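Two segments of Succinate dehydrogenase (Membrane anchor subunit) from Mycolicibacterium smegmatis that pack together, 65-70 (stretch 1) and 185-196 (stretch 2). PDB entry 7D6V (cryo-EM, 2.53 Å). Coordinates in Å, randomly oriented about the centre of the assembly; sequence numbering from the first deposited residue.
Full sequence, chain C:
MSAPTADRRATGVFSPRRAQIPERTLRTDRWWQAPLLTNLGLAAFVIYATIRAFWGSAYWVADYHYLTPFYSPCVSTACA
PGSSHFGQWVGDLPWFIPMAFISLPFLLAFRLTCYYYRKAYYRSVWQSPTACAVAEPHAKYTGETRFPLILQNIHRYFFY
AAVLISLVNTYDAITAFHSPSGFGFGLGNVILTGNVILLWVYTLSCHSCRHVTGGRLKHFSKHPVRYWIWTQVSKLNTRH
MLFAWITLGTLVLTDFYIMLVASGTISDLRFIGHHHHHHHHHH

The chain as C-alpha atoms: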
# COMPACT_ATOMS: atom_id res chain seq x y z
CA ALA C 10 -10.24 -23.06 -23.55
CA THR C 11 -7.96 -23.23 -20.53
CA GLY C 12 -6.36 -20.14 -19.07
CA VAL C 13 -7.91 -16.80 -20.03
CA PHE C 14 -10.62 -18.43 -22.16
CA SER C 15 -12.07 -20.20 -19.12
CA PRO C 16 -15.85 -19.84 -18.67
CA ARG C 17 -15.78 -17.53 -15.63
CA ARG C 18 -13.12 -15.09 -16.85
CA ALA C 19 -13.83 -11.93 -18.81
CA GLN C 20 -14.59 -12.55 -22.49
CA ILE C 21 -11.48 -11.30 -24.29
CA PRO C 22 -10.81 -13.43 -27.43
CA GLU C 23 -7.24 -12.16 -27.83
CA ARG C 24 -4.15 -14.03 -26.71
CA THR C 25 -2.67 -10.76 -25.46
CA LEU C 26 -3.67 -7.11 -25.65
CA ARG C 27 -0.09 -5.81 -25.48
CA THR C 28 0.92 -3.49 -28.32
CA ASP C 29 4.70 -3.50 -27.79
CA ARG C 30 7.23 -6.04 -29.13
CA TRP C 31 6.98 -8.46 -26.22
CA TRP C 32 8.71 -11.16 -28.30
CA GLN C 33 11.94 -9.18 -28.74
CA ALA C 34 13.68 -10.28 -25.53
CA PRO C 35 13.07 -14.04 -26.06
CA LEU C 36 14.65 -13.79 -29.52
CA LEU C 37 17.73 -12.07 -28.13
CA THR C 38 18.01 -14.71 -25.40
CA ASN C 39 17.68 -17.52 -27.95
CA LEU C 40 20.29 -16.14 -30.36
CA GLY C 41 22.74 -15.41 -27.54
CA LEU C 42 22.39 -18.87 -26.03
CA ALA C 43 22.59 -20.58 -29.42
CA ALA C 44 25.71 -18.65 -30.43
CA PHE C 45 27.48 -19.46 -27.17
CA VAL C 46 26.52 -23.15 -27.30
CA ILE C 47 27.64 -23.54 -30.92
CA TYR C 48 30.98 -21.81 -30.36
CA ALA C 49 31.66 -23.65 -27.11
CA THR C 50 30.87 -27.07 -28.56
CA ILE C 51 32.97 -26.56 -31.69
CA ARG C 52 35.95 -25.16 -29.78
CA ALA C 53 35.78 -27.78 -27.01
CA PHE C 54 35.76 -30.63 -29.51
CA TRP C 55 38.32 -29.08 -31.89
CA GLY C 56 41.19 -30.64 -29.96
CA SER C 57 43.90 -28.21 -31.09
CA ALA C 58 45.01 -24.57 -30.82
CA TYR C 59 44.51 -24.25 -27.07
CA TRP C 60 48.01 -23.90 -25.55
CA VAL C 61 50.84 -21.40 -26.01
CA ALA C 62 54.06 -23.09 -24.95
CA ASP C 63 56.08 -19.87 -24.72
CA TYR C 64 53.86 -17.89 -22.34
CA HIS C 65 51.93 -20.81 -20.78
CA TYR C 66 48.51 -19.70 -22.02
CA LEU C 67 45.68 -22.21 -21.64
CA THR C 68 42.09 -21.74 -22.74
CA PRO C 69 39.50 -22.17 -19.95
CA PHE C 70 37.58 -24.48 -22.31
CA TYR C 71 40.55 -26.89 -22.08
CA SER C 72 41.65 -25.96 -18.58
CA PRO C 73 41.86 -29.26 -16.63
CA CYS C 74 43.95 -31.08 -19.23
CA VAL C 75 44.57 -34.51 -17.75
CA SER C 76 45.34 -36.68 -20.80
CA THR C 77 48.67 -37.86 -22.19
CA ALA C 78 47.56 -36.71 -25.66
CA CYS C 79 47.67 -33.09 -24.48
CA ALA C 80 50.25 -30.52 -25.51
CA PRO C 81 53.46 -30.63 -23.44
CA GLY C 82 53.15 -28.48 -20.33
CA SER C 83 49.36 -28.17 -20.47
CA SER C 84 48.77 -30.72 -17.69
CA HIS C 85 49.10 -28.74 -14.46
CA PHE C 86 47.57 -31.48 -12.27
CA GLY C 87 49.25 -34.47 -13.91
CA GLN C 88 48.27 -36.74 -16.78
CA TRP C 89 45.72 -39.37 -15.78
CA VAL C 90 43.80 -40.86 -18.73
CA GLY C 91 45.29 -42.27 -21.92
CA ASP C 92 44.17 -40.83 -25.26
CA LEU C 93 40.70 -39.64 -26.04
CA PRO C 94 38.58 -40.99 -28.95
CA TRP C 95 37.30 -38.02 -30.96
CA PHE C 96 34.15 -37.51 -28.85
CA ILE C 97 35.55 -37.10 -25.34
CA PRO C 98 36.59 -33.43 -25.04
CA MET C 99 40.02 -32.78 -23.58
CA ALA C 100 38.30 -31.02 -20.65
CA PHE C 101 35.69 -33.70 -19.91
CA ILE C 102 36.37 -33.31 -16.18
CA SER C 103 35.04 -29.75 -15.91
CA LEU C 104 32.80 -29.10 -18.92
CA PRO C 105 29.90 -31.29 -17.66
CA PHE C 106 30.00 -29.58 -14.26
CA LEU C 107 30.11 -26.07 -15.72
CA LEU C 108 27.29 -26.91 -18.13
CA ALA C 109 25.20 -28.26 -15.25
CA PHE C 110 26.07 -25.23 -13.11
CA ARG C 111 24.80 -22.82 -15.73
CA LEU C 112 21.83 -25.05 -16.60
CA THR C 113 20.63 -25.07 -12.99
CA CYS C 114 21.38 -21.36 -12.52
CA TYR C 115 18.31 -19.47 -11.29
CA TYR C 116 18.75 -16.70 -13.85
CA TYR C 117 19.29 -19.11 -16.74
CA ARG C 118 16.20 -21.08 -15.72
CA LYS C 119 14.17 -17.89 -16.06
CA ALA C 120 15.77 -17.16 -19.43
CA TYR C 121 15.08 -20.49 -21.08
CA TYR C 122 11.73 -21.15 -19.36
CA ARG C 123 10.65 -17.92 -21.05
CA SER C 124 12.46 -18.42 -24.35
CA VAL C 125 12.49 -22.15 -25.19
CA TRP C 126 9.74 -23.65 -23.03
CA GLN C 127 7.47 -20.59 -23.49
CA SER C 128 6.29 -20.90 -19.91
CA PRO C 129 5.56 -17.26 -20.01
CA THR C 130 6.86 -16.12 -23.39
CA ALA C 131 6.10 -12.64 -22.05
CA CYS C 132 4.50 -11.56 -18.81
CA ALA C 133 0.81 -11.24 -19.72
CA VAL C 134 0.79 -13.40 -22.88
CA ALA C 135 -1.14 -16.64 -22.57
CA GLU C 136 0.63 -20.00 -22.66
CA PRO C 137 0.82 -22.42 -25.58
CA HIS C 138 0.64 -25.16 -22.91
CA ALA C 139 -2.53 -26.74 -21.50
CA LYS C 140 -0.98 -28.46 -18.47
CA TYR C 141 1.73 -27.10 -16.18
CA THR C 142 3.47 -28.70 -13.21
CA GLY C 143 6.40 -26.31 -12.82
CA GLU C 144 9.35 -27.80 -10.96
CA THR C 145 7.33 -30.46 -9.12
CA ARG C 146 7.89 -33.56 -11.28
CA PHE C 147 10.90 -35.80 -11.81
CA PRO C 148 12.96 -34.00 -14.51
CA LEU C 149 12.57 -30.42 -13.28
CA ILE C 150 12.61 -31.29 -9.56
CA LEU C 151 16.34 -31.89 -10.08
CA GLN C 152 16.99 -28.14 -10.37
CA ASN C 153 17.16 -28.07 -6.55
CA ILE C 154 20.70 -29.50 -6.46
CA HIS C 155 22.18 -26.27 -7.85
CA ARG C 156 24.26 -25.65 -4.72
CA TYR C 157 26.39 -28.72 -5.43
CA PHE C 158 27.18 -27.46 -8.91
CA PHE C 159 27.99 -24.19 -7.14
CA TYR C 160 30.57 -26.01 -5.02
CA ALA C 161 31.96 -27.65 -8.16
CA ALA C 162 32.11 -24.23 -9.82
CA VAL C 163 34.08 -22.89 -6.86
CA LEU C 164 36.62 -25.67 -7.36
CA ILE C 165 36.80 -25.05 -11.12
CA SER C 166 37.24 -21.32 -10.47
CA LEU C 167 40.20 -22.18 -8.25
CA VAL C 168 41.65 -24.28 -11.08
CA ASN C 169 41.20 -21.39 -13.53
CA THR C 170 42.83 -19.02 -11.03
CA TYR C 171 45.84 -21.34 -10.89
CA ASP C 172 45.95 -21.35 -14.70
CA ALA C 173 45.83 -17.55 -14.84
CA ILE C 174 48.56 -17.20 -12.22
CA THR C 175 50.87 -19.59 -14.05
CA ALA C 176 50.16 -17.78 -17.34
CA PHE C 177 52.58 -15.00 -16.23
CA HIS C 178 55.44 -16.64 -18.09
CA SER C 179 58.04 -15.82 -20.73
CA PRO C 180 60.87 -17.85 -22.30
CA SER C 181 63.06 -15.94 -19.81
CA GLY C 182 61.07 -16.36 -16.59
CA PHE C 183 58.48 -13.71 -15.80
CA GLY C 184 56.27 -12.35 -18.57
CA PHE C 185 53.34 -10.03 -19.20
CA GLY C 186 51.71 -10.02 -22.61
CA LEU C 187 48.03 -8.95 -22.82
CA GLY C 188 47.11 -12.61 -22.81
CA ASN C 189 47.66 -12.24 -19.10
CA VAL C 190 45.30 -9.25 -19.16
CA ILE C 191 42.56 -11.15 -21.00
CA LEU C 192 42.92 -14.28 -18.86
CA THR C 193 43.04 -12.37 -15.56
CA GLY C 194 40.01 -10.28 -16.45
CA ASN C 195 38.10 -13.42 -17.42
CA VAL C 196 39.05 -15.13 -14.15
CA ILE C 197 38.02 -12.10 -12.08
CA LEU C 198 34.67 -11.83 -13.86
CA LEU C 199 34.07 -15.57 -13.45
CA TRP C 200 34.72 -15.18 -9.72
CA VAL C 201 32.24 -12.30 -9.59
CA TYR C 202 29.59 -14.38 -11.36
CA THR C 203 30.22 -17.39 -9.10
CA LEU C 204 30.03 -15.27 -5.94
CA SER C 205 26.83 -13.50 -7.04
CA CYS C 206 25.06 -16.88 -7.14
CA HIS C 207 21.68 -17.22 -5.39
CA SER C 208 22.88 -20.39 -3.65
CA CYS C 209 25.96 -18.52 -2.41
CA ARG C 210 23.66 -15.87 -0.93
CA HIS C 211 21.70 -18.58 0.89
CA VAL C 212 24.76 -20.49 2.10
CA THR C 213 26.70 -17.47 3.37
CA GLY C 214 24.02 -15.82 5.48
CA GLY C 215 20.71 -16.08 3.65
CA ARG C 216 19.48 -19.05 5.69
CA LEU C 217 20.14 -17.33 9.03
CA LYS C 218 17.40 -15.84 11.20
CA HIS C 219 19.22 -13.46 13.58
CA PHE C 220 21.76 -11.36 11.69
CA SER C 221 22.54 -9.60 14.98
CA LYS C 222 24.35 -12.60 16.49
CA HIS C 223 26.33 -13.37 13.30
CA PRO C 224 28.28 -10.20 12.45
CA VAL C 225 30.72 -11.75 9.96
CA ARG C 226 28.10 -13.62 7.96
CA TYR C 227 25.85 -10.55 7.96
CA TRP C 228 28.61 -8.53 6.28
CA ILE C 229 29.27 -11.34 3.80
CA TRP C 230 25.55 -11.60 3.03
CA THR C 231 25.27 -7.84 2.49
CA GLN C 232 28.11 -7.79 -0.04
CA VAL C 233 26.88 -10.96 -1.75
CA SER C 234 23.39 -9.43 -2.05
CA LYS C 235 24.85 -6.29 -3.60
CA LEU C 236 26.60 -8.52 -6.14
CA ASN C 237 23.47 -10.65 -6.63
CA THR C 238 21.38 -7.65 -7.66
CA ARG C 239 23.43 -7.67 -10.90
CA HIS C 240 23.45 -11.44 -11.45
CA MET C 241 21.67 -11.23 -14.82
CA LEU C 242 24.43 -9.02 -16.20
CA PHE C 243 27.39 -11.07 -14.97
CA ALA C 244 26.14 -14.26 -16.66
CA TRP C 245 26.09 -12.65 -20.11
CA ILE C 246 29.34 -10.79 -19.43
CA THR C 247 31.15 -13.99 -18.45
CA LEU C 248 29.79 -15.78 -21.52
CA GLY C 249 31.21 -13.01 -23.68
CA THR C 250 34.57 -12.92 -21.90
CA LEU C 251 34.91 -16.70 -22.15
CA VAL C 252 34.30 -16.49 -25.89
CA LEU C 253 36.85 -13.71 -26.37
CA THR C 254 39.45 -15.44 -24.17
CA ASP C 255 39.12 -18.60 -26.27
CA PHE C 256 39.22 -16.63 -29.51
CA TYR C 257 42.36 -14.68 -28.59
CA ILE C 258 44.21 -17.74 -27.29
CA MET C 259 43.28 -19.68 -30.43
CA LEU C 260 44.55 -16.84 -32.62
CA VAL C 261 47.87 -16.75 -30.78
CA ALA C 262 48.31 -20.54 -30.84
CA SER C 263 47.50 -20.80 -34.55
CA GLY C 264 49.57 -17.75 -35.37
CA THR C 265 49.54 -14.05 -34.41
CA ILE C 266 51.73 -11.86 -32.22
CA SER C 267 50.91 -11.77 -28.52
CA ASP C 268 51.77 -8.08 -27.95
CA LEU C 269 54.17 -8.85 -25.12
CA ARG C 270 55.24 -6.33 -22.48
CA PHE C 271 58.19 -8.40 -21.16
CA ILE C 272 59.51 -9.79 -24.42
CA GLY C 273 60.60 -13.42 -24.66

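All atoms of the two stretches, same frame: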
# COMPACT_ATOMS: atom_id res chain seq x y z
N HIS C 65 52.75 -19.96 -21.64
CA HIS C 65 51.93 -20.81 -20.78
C HIS C 65 50.49 -20.32 -20.73
O HIS C 65 49.91 -20.12 -19.66
CB HIS C 65 52.54 -20.89 -19.38
CG HIS C 65 53.71 -21.82 -19.28
ND1 HIS C 65 54.97 -21.47 -19.72
CD2 HIS C 65 53.83 -23.07 -18.78
CE1 HIS C 65 55.81 -22.47 -19.51
NE2 HIS C 65 55.14 -23.45 -18.94
N TYR C 66 49.90 -20.13 -21.90
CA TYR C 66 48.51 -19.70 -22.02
C TYR C 66 47.65 -20.92 -22.29
O TYR C 66 47.94 -21.70 -23.20
CB TYR C 66 48.33 -18.70 -23.16
CG TYR C 66 48.92 -17.33 -22.91
CD1 TYR C 66 49.06 -16.84 -21.62
CD2 TYR C 66 49.30 -16.53 -23.97
CE1 TYR C 66 49.59 -15.58 -21.40
CE2 TYR C 66 49.83 -15.28 -23.76
CZ TYR C 66 49.97 -14.81 -22.47
OH TYR C 66 50.50 -13.56 -22.26
N LEU C 67 46.59 -21.08 -21.50
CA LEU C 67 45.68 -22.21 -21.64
C LEU C 67 44.25 -21.70 -21.65
O LEU C 67 43.85 -20.94 -20.77
CB LEU C 67 45.88 -23.23 -20.52
CG LEU C 67 45.01 -24.48 -20.59
CD1 LEU C 67 45.31 -25.27 -21.85
CD2 LEU C 67 45.22 -25.33 -19.36
N THR C 68 43.49 -22.12 -22.65
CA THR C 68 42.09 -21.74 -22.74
C THR C 68 41.31 -22.33 -21.57
O THR C 68 41.55 -23.48 -21.19
CB THR C 68 41.50 -22.22 -24.06
OG1 THR C 68 42.23 -21.66 -25.16
CG2 THR C 68 40.07 -21.79 -24.18
N PRO C 69 40.37 -21.58 -20.98
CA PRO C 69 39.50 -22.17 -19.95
C PRO C 69 38.64 -23.32 -20.46
O PRO C 69 38.24 -24.16 -19.65
CB PRO C 69 38.64 -20.99 -19.50
CG PRO C 69 39.42 -19.79 -19.87
CD PRO C 69 40.18 -20.13 -21.10
N PHE C 70 38.34 -23.37 -21.76
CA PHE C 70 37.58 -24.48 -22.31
C PHE C 70 38.38 -25.77 -22.39
O PHE C 70 37.81 -26.82 -22.68
CB PHE C 70 37.04 -24.11 -23.70
CG PHE C 70 35.82 -23.23 -23.66
CD1 PHE C 70 35.70 -22.15 -24.51
CD2 PHE C 70 34.80 -23.49 -22.77
CE1 PHE C 70 34.59 -21.34 -24.48
CE2 PHE C 70 33.68 -22.68 -22.74
CZ PHE C 70 33.58 -21.61 -23.59
N PHE C 185 54.61 -10.76 -19.24
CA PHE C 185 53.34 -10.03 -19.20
C PHE C 185 53.01 -9.64 -20.63
O PHE C 185 53.78 -8.91 -21.25
CB PHE C 185 53.46 -8.81 -18.29
CG PHE C 185 52.18 -8.08 -18.05
CD1 PHE C 185 50.97 -8.76 -18.05
CD2 PHE C 185 52.18 -6.72 -17.80
CE1 PHE C 185 49.79 -8.09 -17.82
CE2 PHE C 185 51.00 -6.05 -17.58
CZ PHE C 185 49.81 -6.73 -17.59
N GLY C 186 51.91 -10.15 -21.17
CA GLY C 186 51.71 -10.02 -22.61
C GLY C 186 50.33 -9.81 -23.18
O GLY C 186 50.08 -10.24 -24.31
N LEU C 187 49.41 -9.23 -22.42
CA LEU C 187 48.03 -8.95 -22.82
C LEU C 187 47.18 -10.21 -22.91
O LEU C 187 45.96 -10.16 -22.68
CB LEU C 187 47.99 -8.23 -24.17
CG LEU C 187 46.62 -7.88 -24.74
CD1 LEU C 187 45.88 -6.90 -23.85
CD2 LEU C 187 46.73 -7.36 -26.16
N GLY C 188 47.82 -11.37 -23.05
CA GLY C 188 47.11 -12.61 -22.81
C GLY C 188 46.88 -12.78 -21.33
O GLY C 188 45.84 -13.29 -20.90
N ASN C 189 47.85 -12.32 -20.53
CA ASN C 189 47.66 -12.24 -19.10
C ASN C 189 46.50 -11.32 -18.75
O ASN C 189 45.69 -11.64 -17.88
CB ASN C 189 48.95 -11.76 -18.44
CG ASN C 189 50.07 -12.76 -18.56
OD1 ASN C 189 51.12 -12.47 -19.14
ND2 ASN C 189 49.87 -13.95 -18.02
N VAL C 190 46.39 -10.19 -19.44
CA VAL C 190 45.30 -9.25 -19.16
C VAL C 190 43.96 -9.90 -19.45
O VAL C 190 43.04 -9.86 -18.63
CB VAL C 190 45.49 -7.96 -19.96
CG1 VAL C 190 44.41 -6.96 -19.62
CG2 VAL C 190 46.86 -7.37 -19.70
N ILE C 191 43.83 -10.53 -20.63
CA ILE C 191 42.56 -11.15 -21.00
C ILE C 191 42.21 -12.28 -20.03
O ILE C 191 41.08 -12.35 -19.53
CB ILE C 191 42.61 -11.64 -22.46
CG1 ILE C 191 42.92 -10.47 -23.38
CG2 ILE C 191 41.30 -12.29 -22.85
CD1 ILE C 191 43.15 -10.86 -24.81
N LEU C 192 43.17 -13.16 -19.75
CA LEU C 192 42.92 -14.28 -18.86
C LEU C 192 42.56 -13.82 -17.45
O LEU C 192 41.62 -14.35 -16.84
CB LEU C 192 44.14 -15.20 -18.81
CG LEU C 192 44.36 -16.17 -19.96
CD1 LEU C 192 45.78 -16.71 -19.94
CD2 LEU C 192 43.37 -17.31 -19.87
N THR C 193 43.29 -12.84 -16.92
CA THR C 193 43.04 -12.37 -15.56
C THR C 193 41.69 -11.69 -15.46
O THR C 193 40.96 -11.89 -14.48
CB THR C 193 44.17 -11.43 -15.13
OG1 THR C 193 45.41 -12.13 -15.18
CG2 THR C 193 43.94 -10.93 -13.71
N GLY C 194 41.33 -10.88 -16.45
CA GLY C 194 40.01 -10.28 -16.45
C GLY C 194 38.91 -11.32 -16.50
O GLY C 194 37.91 -11.22 -15.79
N ASN C 195 39.09 -12.35 -17.33
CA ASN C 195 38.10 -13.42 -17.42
C ASN C 195 37.96 -14.15 -16.09
O ASN C 195 36.85 -14.44 -15.65
CB ASN C 195 38.48 -14.39 -18.53
CG ASN C 195 37.45 -15.49 -18.72
OD1 ASN C 195 36.27 -15.22 -18.95
ND2 ASN C 195 37.89 -16.73 -18.62
N VAL C 196 39.09 -14.44 -15.43
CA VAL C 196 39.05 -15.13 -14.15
C VAL C 196 38.35 -14.29 -13.09
O VAL C 196 37.53 -14.79 -12.31
CB VAL C 196 40.47 -15.53 -13.72
CG1 VAL C 196 40.51 -15.88 -12.24
CG2 VAL C 196 40.96 -16.69 -14.55

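The contact joins a short segment, 65-70, with a brief strand at 66-67, to the start of a helix in 185-196. It is small, burying 289 Å² over both sides, and Y66 and L192 contribute most of it. The backbones come nearest at Y66 and G188, whose CA atoms lie 7.3 Å apart.

Polar contacts gather at the end of the Y66 side chain. The CA-to-CB bond of Y66 points sideways, but the ring reaches across, and its hydroxyl arrives at the first turn of the helix. There Y66 OH donates a weak hydrogen bond to N189 OD1, at 3.4 Å. N189 OD1 also accepts a hydrogen bond from the backbone of its own stretch, with G186 N 3.2 Å away. The one carbonyl oxygen therefore ties the tyrosine to the loop that leads into the helix. The other end of the amide, N189 ND2, lies at the edge of the Y66 ring, near its plane, and is hydrogen-bonded elsewhere in the structure. Y66 OH also sits 3.6 Å from G188 N, but that amide makes a weak hydrogen bond to G186 O, at 2.8 Å.

Close backbone packing depends on two glycines. Y66 OH lies 3.8 Å from G186 CA, and G188 CA approaches the ring obliquely. Neither glycine has a side chain. An ideal CB on G188 would fall 2.5 Å from Y66 CE2, which is a clash. One on G186 would be 3.1 Å from Y66 OH, which is tight. The bare backbone leaves the space that the tyrosine fills.

Apolar contacts centre on L192, one helical turn beyond G188. Its CA-to-CB bond points toward the other stretch. L192 CD1 packs against the Y66 ring, 3.7 Å from Y66 CD1, in an oblique approach. L192 CD2 lies 3.8 Å from the backbone oxygen L67 O and 4.4 Å from P69 CD. The leucine thus touches three residues of the first stretch. The CA-to-CB bond of L67 points away, and the contact is made by its backbone oxygen.

Farther along the helix, P69 and N195 make a mixed contact. Both CA-to-CB bonds point toward the opposing stretch. P69 CG meets N195 ND2 at 3.6 Å, a van der Waals contact, since the proline carbon offers no acceptor. N195 OD1 is hydrogen-bonded elsewhere in the structure.

Within the helix the backbone bonds are regular. L192 N bonds to G188 O at 2.9 Å, and N195 N to I191 O at 3.0 Å.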